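Local coordinates for protein enoyl-CoA hydratase (Bacillus halodurans, PDB 3LKE) that probably catalyses the hydration of enoyl-CoA thioesters, as a member of the crotonase-like enoyl-CoA hydratase/isomerase family, at residues 186-189 / 190-194. Sequence-based numbering, arbitrary orientation.
Sequences ICEN and KQELQ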
ATOM      1  N   ILE A 186      -1.204 -20.898   7.601  1.00 26.93           N
ATOM      2  CA  ILE A 186      -0.915 -22.266   7.208  1.00 23.83           C
ATOM      3  C   ILE A 186      -1.499 -23.201   8.256  1.00 27.47           C
ATOM      4  O   ILE A 186      -1.384 -22.924   9.458  1.00 27.39           O
ATOM      5  CB  ILE A 186       0.601 -22.489   7.122  1.00 26.96           C
ATOM      6  CG1 ILE A 186       1.208 -21.593   6.031  1.00 27.93           C
ATOM      7  CG2 ILE A 186       0.927 -23.950   6.857  1.00 30.37           C
ATOM      8  CD1 ILE A 186       2.712 -21.702   5.909  1.00 24.87           C
ATOM      9  N   CYS A 187      -2.146 -24.273   7.795  1.00 27.46           N
ATOM     10  CA  CYS A 187      -2.505 -25.401   8.654  1.00 29.12           C
ATOM     11  C   CYS A 187      -1.659 -26.606   8.254  1.00 34.10           C
ATOM     12  O   CYS A 187      -1.370 -26.802   7.074  1.00 29.71           O
ATOM     13  CB  CYS A 187      -3.988 -25.723   8.542  1.00 33.46           C
ATOM     14  SG  CYS A 187      -5.027 -24.384   9.119  1.00 35.40           S
ATOM     15  N   GLU A 188      -1.248 -27.406   9.236  1.00 34.13           N
ATOM     16  CA  GLU A 188      -0.298 -28.489   8.976  1.00 31.83           C
ATOM     17  C   GLU A 188      -0.880 -29.692   8.222  1.00 31.43           C
ATOM     18  O   GLU A 188      -0.158 -30.360   7.478  1.00 30.63           O
ATOM     19  CB  GLU A 188       0.365 -28.942  10.281  1.00 37.79           C
ATOM     20  CG  GLU A 188       1.065 -27.822  11.037  1.00 38.66           C
ATOM     21  CD  GLU A 188       2.445 -27.498  10.486  1.00 44.72           C
ATOM     22  OE1 GLU A 188       2.652 -27.584   9.259  1.00 41.62           O
ATOM     23  OE2 GLU A 188       3.332 -27.161  11.292  1.00 56.18           O
ATOM     24  N   ASN A 189      -2.173 -29.966   8.402  1.00 32.94           N
ATOM     25  CA  ASN A 189      -2.811 -31.115   7.769  1.00 32.26           C
ATOM     26  C   ASN A 189      -4.316 -30.931   7.600  1.00 30.16           C
ATOM     27  O   ASN A 189      -4.893 -29.965   8.099  1.00 32.92           O
ATOM     28  CB  ASN A 189      -2.551 -32.368   8.599  1.00 35.60           C
ATOM     29  CG  ASN A 189      -3.102 -32.243   9.994  1.00 30.64           C
ATOM     30  OD1 ASN A 189      -4.305 -32.061  10.175  1.00 32.56           O
ATOM     31  ND2 ASN A 189      -2.226 -32.301  10.989  1.00 35.58           N
ATOM     32  N   LYS A 190      -4.946 -31.871   6.905  1.00 30.10           N
ATOM     33  CA  LYS A 190      -6.361 -31.772   6.579  1.00 28.03           C
ATOM     34  C   LYS A 190      -7.286 -31.686   7.795  1.00 36.42           C
ATOM     35  O   LYS A 190      -8.290 -30.964   7.773  1.00 31.79           O
ATOM     36  CB  LYS A 190      -6.779 -32.959   5.706  1.00 36.76           C
ATOM     37  CG  LYS A 190      -8.255 -32.996   5.402  1.00 35.48           C
ATOM     38  CD  LYS A 190      -8.579 -34.149   4.457  1.00 41.50           C
ATOM     39  CE  LYS A 190     -10.042 -34.155   4.069  1.00 48.21           C
ATOM     40  NZ  LYS A 190     -10.327 -35.239   3.083  1.00 49.47           N
ATOM     41  N   GLN A 191      -6.969 -32.453   8.838  1.00 33.08           N
ATOM     42  CA  GLN A 191      -7.749 -32.444  10.073  1.00 33.29           C
ATOM     43  C   GLN A 191      -7.687 -31.091  10.778  1.00 31.83           C
ATOM     44  O   GLN A 191      -8.710 -30.548  11.203  1.00 31.68           O
ATOM     45  CB  GLN A 191      -7.236 -33.521  11.024  1.00 35.75           C
ATOM     46  CG  GLN A 191      -7.750 -34.901  10.713  1.00 40.00           C
ATOM     47  CD  GLN A 191      -9.204 -35.068  11.110  1.00 49.22           C
ATOM     48  OE1 GLN A 191     -10.106 -34.540  10.453  1.00 48.47           O
ATOM     49  NE2 GLN A 191      -9.440 -35.804  12.196  1.00 50.55           N
ATOM     50  N   GLU A 192      -6.478 -30.566  10.910  1.00 32.50           N
ATOM     51  CA  GLU A 192      -6.288 -29.255  11.522  1.00 32.56           C
ATOM     52  C   GLU A 192      -7.027 -28.191  10.715  1.00 34.04           C
ATOM     53  O   GLU A 192      -7.691 -27.315  11.275  1.00 27.87           O
ATOM     54  CB  GLU A 192      -4.806 -28.915  11.610  1.00 31.96           C
ATOM     55  CG  GLU A 192      -4.531 -27.524  12.167  1.00 30.90           C
ATOM     56  CD  GLU A 192      -3.090 -27.096  11.984  1.00 36.80           C
ATOM     57  OE1 GLU A 192      -2.226 -27.968  11.757  1.00 39.92           O
ATOM     58  OE2 GLU A 192      -2.817 -25.885  12.076  1.00 42.36           O
ATOM     59  N   LEU A 193      -6.932 -28.291   9.392  1.00 30.60           N
ATOM     60  CA  LEU A 193      -7.601 -27.339   8.511  1.00 33.05           C
ATOM     61  C   LEU A 193      -9.117 -27.394   8.676  1.00 31.09           C
ATOM     62  O   LEU A 193      -9.779 -26.362   8.720  1.00 29.41           O
ATOM     63  CB  LEU A 193      -7.235 -27.596   7.047  1.00 30.99           C
ATOM     64  CG  LEU A 193      -7.959 -26.678   6.062  1.00 29.96           C
ATOM     65  CD1 LEU A 193      -7.494 -25.235   6.259  1.00 27.87           C
ATOM     66  CD2 LEU A 193      -7.718 -27.133   4.631  1.00 32.50           C
ATOM     67  N   GLN A 194      -9.668 -28.605   8.751  1.00 30.22           N
ATOM     68  CA  GLN A 194     -11.104 -28.776   8.907  1.00 31.52           C
ATOM     69  C   GLN A 194     -11.614 -28.105  10.187  1.00 28.78           C
ATOM     70  O   GLN A 194     -12.679 -27.485  10.186  1.00 31.80           O
ATOM     71  CB  GLN A 194     -11.449 -30.271   8.914  1.00 32.71           C
ATOM     72  CG  GLN A 194     -12.855 -30.592   8.498  1.00 40.99           C
ATOM     73  CD  GLN A 194     -13.094 -32.090   8.434  1.00 45.86           C
ATOM     74  OE1 GLN A 194     -12.266 -32.838   7.912  1.00 44.43           O
ATOM     75  NE2 GLN A 194     -14.228 -32.532   8.965  1.00 48.17           N
TER
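Cys187, at the end of strand 185-187, packs against Leu193 in the first turn of the helix that follows: Cys187 SG lies 3.9 Å from Leu193 CD1, and both side chains also touch Ile127 of strand 125-129, which places this apolar pair on the sheet side of the turn. The Cys187 CB is flanked by the carboxylate of Glu192, with OE2 at 3.7 Å. At Glu188 the polar contact is made by the backbone, with CB lying against the same oxygen. Glu188 N donates to Glu192 OE1 over 2.8 Å, meeting that oxygen from above the carboxylate plane, 60° out of it, while the Glu188 carboxylate turns away to a salt bridge with Arg130. An alanine in place of Glu192 would probably leave Glu188 N without this acceptor and remove the carboxylate that flanks Cys187 CB. Asn189 has CG wedged between its backbone N and carbonyl carbon (chi1 60°), which folds OD1 back over the first helical turn; there it accepts from Glu192 N at 2.7 Å with a nearly straight N-H...O angle of 174°. Asn189 O takes Leu193 N at 2.9 Å, starting the helical bonding. Asn189 is thus the N-cap of helix 190-205, with the Glu192 carboxylate reaching back to the amide of the residue before it, at the strand-to-helix turn leaving edge strand 185-187 of the crotonase-like fold.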